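Local coordinates for protein isoaspartyl dipeptidase (PDB 7CDH) that probably hydrolyses isoaspartyl (beta-aspartyl) dipeptides as a zinc-dependent metallopeptidase of the amidohydrolase family, a reaction linked to protein repair, at residues Y205-I210 against G235-K240; E44-N49 against M375-M380. One frame throughout, in Å; residues are numbered along the deposited sequence.

Contact 1: Y205-I210 against G235-K240; sequences YLFDII and GLEFAK
Phe238 meets both Leu206 and Phe207 in an apolar contact between two helices. The Phe238 ring meets Leu206 through CZ and CE1, CZ lying 4.1 Å from Leu206 CD2 and CE1 4.1 Å from Leu206 CB, the two side chains crossing at about a right angle. With CG anti to the backbone N (chi1 -177°), the ring lies where CE1 and CZ can meet Leu206. Leu206 meets it with CB and a single methyl branch.

The second ring works in the reverse direction. Phe207 points its CZ at the backbone and base of Phe238, 3.9 Å from Phe238 N and 4.0 Å from Phe238 CB. That backbone N sits at the edge of the Phe207 ring, near its plane. The two phenylalanine side chains cross obliquely, and Phe207 CE1 comes to the edge of the Phe238 ring, again near its plane. Beside them, Glu237 lays its CG 4.2 Å from Phe207 CZ. Its chain bends at chi2, and OE1 forms a salt bridge with Arg241, whose side chain also touches Phe207; the acid is thus paired along its own flank of the interface.

The contact is entirely one of van der Waals packing, and a modest one: the axes of these two short helical segments approach to 11.5 Å, at 21° to parallel. Leu220 and Pro222 of strand 220-223 fill in beneath, Phe238 touching both and Leu206 the proline. Two neighbouring helices joined through a strand of the parallel sheet, packed side by side on its outer face, are what is expected of a TIM barrel, the fold of the amidohydrolase family.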
ATOM      1  N   TYR A 205      21.003  24.471  11.559  1.00 43.81           N
ATOM      2  CA  TYR A 205      19.990  23.508  12.055  1.00 39.94           C
ATOM      3  C   TYR A 205      20.479  22.808  13.321  1.00 36.96           C
ATOM      4  O   TYR A 205      19.622  22.487  14.159  1.00 38.71           O
ATOM      5  CB  TYR A 205      19.707  22.454  10.987  1.00 43.18           C
ATOM      6  CG  TYR A 205      18.826  22.898   9.852  1.00 43.05           C
ATOM      7  CD1 TYR A 205      18.066  24.056   9.906  1.00 42.89           C
ATOM      8  CD2 TYR A 205      18.707  22.093   8.741  1.00 48.86           C
ATOM      9  CE1 TYR A 205      17.223  24.416   8.866  1.00 44.36           C
ATOM     10  CE2 TYR A 205      17.871  22.436   7.695  1.00 52.78           C
ATOM     11  CZ  TYR A 205      17.123  23.595   7.756  1.00 47.73           C
ATOM     12  OH  TYR A 205      16.313  23.876   6.703  1.00 43.48           O
ATOM     13  N   LEU A 206      21.784  22.540  13.444  1.00 35.32           N
ATOM     14  CA  LEU A 206      22.330  21.793  14.613  1.00 38.93           C
ATOM     15  C   LEU A 206      22.186  22.658  15.874  1.00 38.49           C
ATOM     16  O   LEU A 206      21.746  22.119  16.928  1.00 38.08           O
ATOM     17  CB  LEU A 206      23.767  21.333  14.353  1.00 37.99           C
ATOM     18  CG  LEU A 206      23.897  20.015  13.585  1.00 39.34           C
ATOM     19  CD1 LEU A 206      23.341  20.121  12.182  1.00 41.54           C
ATOM     20  CD2 LEU A 206      25.345  19.569  13.505  1.00 41.07           C
ATOM     21  N   PHE A 207      22.465  23.951  15.752  1.00 36.40           N
ATOM     22  CA  PHE A 207      22.292  24.951  16.831  1.00 39.39           C
ATOM     23  C   PHE A 207      20.800  25.090  17.130  1.00 41.15           C
ATOM     24  O   PHE A 207      20.454  25.151  18.347  1.00 43.16           O
ATOM     25  CB  PHE A 207      22.967  26.276  16.459  1.00 41.02           C
ATOM     26  CG  PHE A 207      24.473  26.221  16.548  1.00 42.66           C
ATOM     27  CD1 PHE A 207      25.101  25.979  17.756  1.00 44.11           C
ATOM     28  CD2 PHE A 207      25.266  26.414  15.432  1.00 43.69           C
ATOM     29  CE1 PHE A 207      26.482  25.924  17.840  1.00 45.01           C
ATOM     30  CE2 PHE A 207      26.646  26.370  15.522  1.00 44.07           C
ATOM     31  CZ  PHE A 207      27.251  26.101  16.721  1.00 41.63           C
ATOM     32  N   ASP A 208      19.950  25.087  16.091  1.00 38.48           N
ATOM     33  CA  ASP A 208      18.473  25.199  16.243  1.00 40.00           C
ATOM     34  C   ASP A 208      17.939  24.009  17.053  1.00 37.49           C
ATOM     35  O   ASP A 208      17.142  24.222  17.985  1.00 38.86           O
ATOM     36  CB  ASP A 208      17.741  25.285  14.906  1.00 45.75           C
ATOM     37  CG  ASP A 208      17.957  26.569  14.120  1.00 50.66           C
ATOM     38  OD1 ASP A 208      18.418  27.581  14.721  1.00 58.45           O
ATOM     39  OD2 ASP A 208      17.685  26.535  12.893  1.00 53.04           O
ATOM     40  N   ILE A 209      18.427  22.804  16.793  1.00 34.91           N
ATOM     41  CA  ILE A 209      17.963  21.598  17.536  1.00 35.96           C
ATOM     42  C   ILE A 209      18.287  21.752  19.037  1.00 36.99           C
ATOM     43  O   ILE A 209      17.399  21.478  19.871  1.00 40.01           O
ATOM     44  CB  ILE A 209      18.575  20.324  16.922  1.00 35.13           C
ATOM     45  CG1 ILE A 209      18.099  20.103  15.484  1.00 38.65           C
ATOM     46  CG2 ILE A 209      18.274  19.138  17.802  1.00 34.37           C
ATOM     47  CD1 ILE A 209      18.994  19.193  14.678  1.00 37.74           C
ATOM     48  N   ILE A 210      19.522  22.086  19.402  1.00 35.04           N
ATOM     49  CA  ILE A 210      19.937  22.090  20.835  1.00 38.36           C
ATOM     50  C   ILE A 210      19.350  23.312  21.568  1.00 41.65           C
ATOM     51  O   ILE A 210      19.048  23.187  22.768  1.00 44.86           O
ATOM     52  CB  ILE A 210      21.459  22.022  20.971  1.00 37.32           C
ATOM     53  CG1 ILE A 210      22.143  23.260  20.375  1.00 37.37           C
ATOM     54  CG2 ILE A 210      21.963  20.713  20.378  1.00 37.40           C
ATOM     55  CD1 ILE A 210      23.604  23.363  20.734  1.00 38.24           C
ATOM     56  N   GLY A 235      32.238  24.965  13.844  1.00 36.33           N
ATOM     57  CA  GLY A 235      32.504  23.657  14.477  1.00 37.82           C
ATOM     58  C   GLY A 235      33.049  23.771  15.893  1.00 40.39           C
ATOM     59  O   GLY A 235      32.572  23.016  16.793  1.00 35.77           O
ATOM     60  N   LEU A 236      34.037  24.646  16.120  1.00 41.97           N
ATOM     61  CA  LEU A 236      34.620  24.832  17.481  1.00 39.49           C
ATOM     62  C   LEU A 236      33.574  25.439  18.413  1.00 36.67           C
ATOM     63  O   LEU A 236      33.561  25.074  19.591  1.00 37.04           O
ATOM     64  CB  LEU A 236      35.874  25.698  17.427  1.00 41.07           C
ATOM     65  CG  LEU A 236      37.058  25.074  16.707  1.00 44.15           C
ATOM     66  CD1 LEU A 236      38.235  26.027  16.703  1.00 46.75           C
ATOM     67  CD2 LEU A 236      37.429  23.738  17.323  1.00 43.72           C
ATOM     68  N   GLU A 237      32.668  26.264  17.916  1.00 37.78           N
ATOM     69  CA  GLU A 237      31.588  26.764  18.793  1.00 42.89           C
ATOM     70  C   GLU A 237      30.707  25.576  19.193  1.00 44.17           C
ATOM     71  O   GLU A 237      30.288  25.513  20.385  1.00 46.34           O
ATOM     72  CB  GLU A 237      30.801  27.900  18.152  1.00 50.06           C
ATOM     73  CG  GLU A 237      29.736  28.444  19.108  1.00 69.75           C
ATOM     74  CD  GLU A 237      30.236  28.787  20.514  1.00 76.18           C
ATOM     75  OE1 GLU A 237      29.516  28.423  21.512  1.00 62.98           O
ATOM     76  OE2 GLU A 237      31.366  29.393  20.605  1.00 72.22           O
ATOM     77  N   PHE A 238      30.492  24.632  18.265  1.00 41.01           N
ATOM     78  CA  PHE A 238      29.664  23.420  18.490  1.00 36.63           C
ATOM     79  C   PHE A 238      30.375  22.509  19.500  1.00 36.40           C
ATOM     80  O   PHE A 238      29.686  21.988  20.415  1.00 41.46           O
ATOM     81  CB  PHE A 238      29.352  22.748  17.144  1.00 37.51           C
ATOM     82  CG  PHE A 238      28.458  21.543  17.213  1.00 30.50           C
ATOM     83  CD1 PHE A 238      27.106  21.688  17.432  1.00 31.05           C
ATOM     84  CD2 PHE A 238      28.973  20.271  17.065  1.00 31.91           C
ATOM     85  CE1 PHE A 238      26.282  20.581  17.500  1.00 32.61           C
ATOM     86  CE2 PHE A 238      28.147  19.158  17.140  1.00 32.92           C
ATOM     87  CZ  PHE A 238      26.795  19.320  17.326  1.00 32.56           C
ATOM     88  N   ALA A 239      31.687  22.290  19.348  1.00 35.41           N
ATOM     89  CA  ALA A 239      32.531  21.539  20.326  1.00 38.72           C
ATOM     90  C   ALA A 239      32.437  22.172  21.712  1.00 37.05           C
ATOM     91  O   ALA A 239      32.316  21.389  22.691  1.00 33.86           O
ATOM     92  CB  ALA A 239      33.986  21.479  19.924  1.00 40.89           C
ATOM     93  N   LYS A 240      32.494  23.512  21.794  1.00 36.72           N
ATOM     94  CA  LYS A 240      32.508  24.212  23.106  1.00 40.55           C
ATOM     95  C   LYS A 240      31.202  23.890  23.812  1.00 41.46           C
ATOM     96  O   LYS A 240      31.226  23.812  25.029  1.00 46.17           O
ATOM     97  CB  LYS A 240      32.698  25.724  23.020  1.00 43.34           C
ATOM     98  CG  LYS A 240      34.148  26.165  22.885  1.00 46.97           C
ATOM     99  CD  LYS A 240      34.278  27.586  22.402  1.00 51.71           C
ATOM    100  CE  LYS A 240      35.625  27.865  21.786  1.00 60.30           C
ATOM    101  NZ  LYS A 240      35.534  29.014  20.856  1.00 76.00           N
TER

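Contact 2: E44-N49 against M375-M380; sequences EIYDAN and MKDGVM
Lys376 NZ is gripped from several directions. It donates to Glu44 OE1 at 2.7 Å in a salt bridge that uses the syn lone pair of that oxygen, and it gives a second bond, 2.8 Å from NZ, to water 1. The same water donates a longer bond to Glu44 OE2, so lysine and carboxylate are joined twice, while Phe373 adds a cation-pi contact. Glu44 is extended; the lysine chain bends at chi3 (-97°) to bring NZ to it.

On its way the lysine slides past Tyr46, its CG lying 3.8 Å from Tyr46 CE1. The phenol hydroxyl, Tyr46 OH, donates to Asp377 OD1 at 2.7 Å, approaching from above the carboxylate plane, 47° out of it. Ring and carboxylate planes are 25° apart, with Asp377 OD2 at the ring's edge near its plane, 3.4 Å from Tyr46 CE1. Ser366 OG bonds both this hydroxyl and the backbone N of Asp377, tying tyrosine and turn together. A phenylalanine in place of Tyr46 would probably leave Asp377 OD1 and Ser366 OG without the hydroxyl they share, and the carboxylate freer to turn. Asp377 belongs to a type I' turn from Lys376 to Val379.

Strand 43-47 is thereby fastened to a distant hairpin through side chains alone, in a polar, partly solvated seam whose strength probably depends on Glu44 and Lys376 both being charged.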
ATOM      1  N   GLU A  44      50.672 -18.173  21.180  1.00 79.45           N
ATOM      2  CA  GLU A  44      51.559 -17.563  20.166  1.00 71.68           C
ATOM      3  C   GLU A  44      52.252 -16.370  20.832  1.00 65.97           C
ATOM      4  O   GLU A  44      51.619 -15.709  21.671  1.00 67.85           O
ATOM      5  CB  GLU A  44      50.740 -17.196  18.926  1.00 76.81           C
ATOM      6  CG  GLU A  44      51.541 -16.449  17.874  1.00 83.97           C
ATOM      7  CD  GLU A  44      50.884 -16.269  16.516  1.00 89.19           C
ATOM      8  OE1 GLU A  44      51.507 -15.591  15.676  1.00 92.26           O
ATOM      9  OE2 GLU A  44      49.765 -16.809  16.293  1.00 89.60           O
ATOM     10  N   ILE A  45      53.512 -16.122  20.481  1.00 56.90           N
ATOM     11  CA  ILE A  45      54.305 -14.960  20.968  1.00 55.21           C
ATOM     12  C   ILE A  45      54.767 -14.154  19.756  1.00 49.84           C
ATOM     13  O   ILE A  45      55.198 -14.768  18.775  1.00 55.65           O
ATOM     14  CB  ILE A  45      55.488 -15.458  21.820  1.00 58.19           C
ATOM     15  CG1 ILE A  45      54.973 -16.144  23.094  1.00 58.99           C
ATOM     16  CG2 ILE A  45      56.456 -14.317  22.111  1.00 58.29           C
ATOM     17  CD1 ILE A  45      56.019 -16.412  24.159  1.00 61.11           C
ATOM     18  N   TYR A  46      54.676 -12.830  19.812  1.00 46.11           N
ATOM     19  CA  TYR A  46      55.163 -11.939  18.726  1.00 49.04           C
ATOM     20  C   TYR A  46      56.144 -10.924  19.329  1.00 57.26           C
ATOM     21  O   TYR A  46      55.818 -10.219  20.326  1.00 54.64           O
ATOM     22  CB  TYR A  46      53.976 -11.322  17.984  1.00 48.31           C
ATOM     23  CG  TYR A  46      54.338 -10.404  16.846  1.00 43.91           C
ATOM     24  CD1 TYR A  46      54.647 -10.897  15.594  1.00 46.40           C
ATOM     25  CD2 TYR A  46      54.321  -9.032  17.006  1.00 43.46           C
ATOM     26  CE1 TYR A  46      54.973 -10.056  14.539  1.00 46.43           C
ATOM     27  CE2 TYR A  46      54.641  -8.177  15.962  1.00 44.04           C
ATOM     28  CZ  TYR A  46      54.971  -8.686  14.718  1.00 47.58           C
ATOM     29  OH  TYR A  46      55.288  -7.830  13.693  1.00 50.78           O
ATOM     30  N   ASP A  47      57.353 -10.922  18.766  1.00 64.23           N
ATOM     31  CA  ASP A  47      58.476 -10.037  19.152  1.00 61.44           C
ATOM     32  C   ASP A  47      58.281  -8.720  18.424  1.00 53.94           C
ATOM     33  O   ASP A  47      58.665  -8.609  17.232  1.00 49.44           O
ATOM     34  CB  ASP A  47      59.845 -10.630  18.795  1.00 69.73           C
ATOM     35  CG  ASP A  47      60.998 -10.031  19.593  1.00 69.98           C
ATOM     36  OD1 ASP A  47      60.969  -8.807  19.848  1.00 57.06           O
ATOM     37  OD2 ASP A  47      61.909 -10.808  19.975  1.00 77.94           O
ATOM     38  N   ALA A  48      57.749  -7.739  19.132  1.00 50.27           N
ATOM     39  CA  ALA A  48      57.451  -6.422  18.542  1.00 51.31           C
ATOM     40  C   ALA A  48      58.540  -5.425  18.921  1.00 52.19           C
ATOM     41  O   ALA A  48      58.233  -4.237  18.936  1.00 51.81           O
ATOM     42  CB  ALA A  48      56.088  -5.974  18.997  1.00 56.01           C
ATOM     43  N   ASN A  49      59.774  -5.873  19.171  1.00 58.28           N
ATOM     44  CA  ASN A  49      60.897  -4.953  19.493  1.00 56.71           C
ATOM     45  C   ASN A  49      61.158  -4.089  18.255  1.00 52.05           C
ATOM     46  O   ASN A  49      61.150  -4.636  17.128  1.00 57.27           O
ATOM     47  CB  ASN A  49      62.152  -5.684  19.988  1.00 66.25           C
ATOM     48  CG  ASN A  49      63.331  -4.743  20.112  1.00 64.90           C
ATOM     49  OD1 ASN A  49      63.352  -3.847  20.967  1.00 57.48           O
ATOM     50  ND2 ASN A  49      64.267  -4.875  19.186  1.00 60.57           N
ATOM     51  N   MET A 375      47.490  -8.743   9.172  1.00 42.65           N
ATOM     52  CA  MET A 375      48.827  -8.482   8.579  1.00 44.52           C
ATOM     53  C   MET A 375      49.913  -8.693   9.645  1.00 48.88           C
ATOM     54  O   MET A 375      49.752  -8.216  10.800  1.00 48.68           O
ATOM     55  CB  MET A 375      48.931  -7.071   8.003  1.00 43.40           C
ATOM     56  CG  MET A 375      50.143  -6.930   7.115  1.00 49.42           C
ATOM     57  SD  MET A 375      50.229  -5.371   6.212  1.00 52.29           S
ATOM     58  CE  MET A 375      50.218  -4.211   7.569  1.00 57.95           C
ATOM     59  N   LYS A 376      50.936  -9.468   9.280  1.00 52.89           N
ATOM     60  CA  LYS A 376      52.106  -9.824  10.117  1.00 48.45           C
ATOM     61  C   LYS A 376      53.356  -9.519   9.298  1.00 52.83           C
ATOM     62  O   LYS A 376      53.568 -10.184   8.241  1.00 49.48           O
ATOM     63  CB  LYS A 376      52.046 -11.287  10.545  1.00 49.74           C
ATOM     64  CG  LYS A 376      52.881 -11.598  11.776  1.00 57.38           C
ATOM     65  CD  LYS A 376      53.035 -13.064  12.089  1.00 61.80           C
ATOM     66  CE  LYS A 376      52.053 -13.543  13.131  1.00 74.03           C
ATOM     67  NZ  LYS A 376      51.949 -15.021  13.125  1.00 81.18           N
ATOM     68  N   ASP A 377      54.082  -8.479   9.714  1.00 53.72           N
ATOM     69  CA  ASP A 377      55.408  -8.111   9.157  1.00 56.25           C
ATOM     70  C   ASP A 377      55.267  -7.935   7.647  1.00 55.90           C
ATOM     71  O   ASP A 377      55.991  -8.626   6.908  1.00 61.19           O
ATOM     72  CB  ASP A 377      56.456  -9.167   9.532  1.00 58.30           C
ATOM     73  CG  ASP A 377      56.725  -9.224  11.027  1.00 60.80           C
ATOM     74  OD1 ASP A 377      56.933  -8.140  11.618  1.00 64.29           O
ATOM     75  OD2 ASP A 377      56.674 -10.339  11.597  1.00 59.21           O
ATOM     76  N   GLY A 378      54.331  -7.082   7.224  1.00 55.54           N
ATOM     77  CA  GLY A 378      54.022  -6.768   5.810  1.00 54.76           C
ATOM     78  C   GLY A 378      53.306  -7.884   5.049  1.00 49.91           C
ATOM     79  O   GLY A 378      53.039  -7.672   3.879  1.00 59.22           O
ATOM     80  N   VAL A 379      53.009  -9.027   5.670  1.00 51.95           N
ATOM     81  CA  VAL A 379      52.404 -10.216   5.001  1.00 49.63           C
ATOM     82  C   VAL A 379      50.910 -10.282   5.332  1.00 48.34           C
ATOM     83  O   VAL A 379      50.499 -10.731   6.459  1.00 46.18           O
ATOM     84  CB  VAL A 379      53.106 -11.538   5.372  1.00 54.41           C
ATOM     85  CG1 VAL A 379      52.573 -12.696   4.532  1.00 48.99           C
ATOM     86  CG2 VAL A 379      54.614 -11.431   5.240  1.00 54.83           C
ATOM     87  N   MET A 380      50.121  -9.933   4.326  1.00 53.01           N
ATOM     88  CA  MET A 380      48.641  -9.971   4.342  1.00 47.25           C
ATOM     89  C   MET A 380      48.161 -11.409   4.537  1.00 43.40           C
ATOM     90  O   MET A 380      48.703 -12.319   3.872  1.00 44.32           O
ATOM     91  CB  MET A 380      48.149  -9.432   3.003  1.00 52.71           C
ATOM     92  CG  MET A 380      46.648  -9.305   2.911  1.00 60.49           C
ATOM     93  SD  MET A 380      46.111  -7.669   3.353  1.00 63.17           S
ATOM     94  CE  MET A 380      47.198  -6.645   2.359  1.00 59.19           C
TER
HETATM   95  O   HOH W   1      49.230 -15.792  13.211  1.00 67.61           O

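Overall arrangement
The two contacts occupy opposite sides of the chain's centre, their own centres 44 Å apart and their nearest atoms about 32 Å apart, so neither touches the other. Contact 2 joins residues near the two ends of the chain, and the segments of contact 1 fall between them in sequence. Contact 1 belongs to the catalytic barrel: the Leu206 side chain is about 13 Å from a bound zinc ion, and the strands that precede its two helices lead to zinc ligands, His195 on strand 191-196 and His224 just after strand 220-223. Contact 2 lies away from the barrel, in the beta-rich part formed from both chain ends.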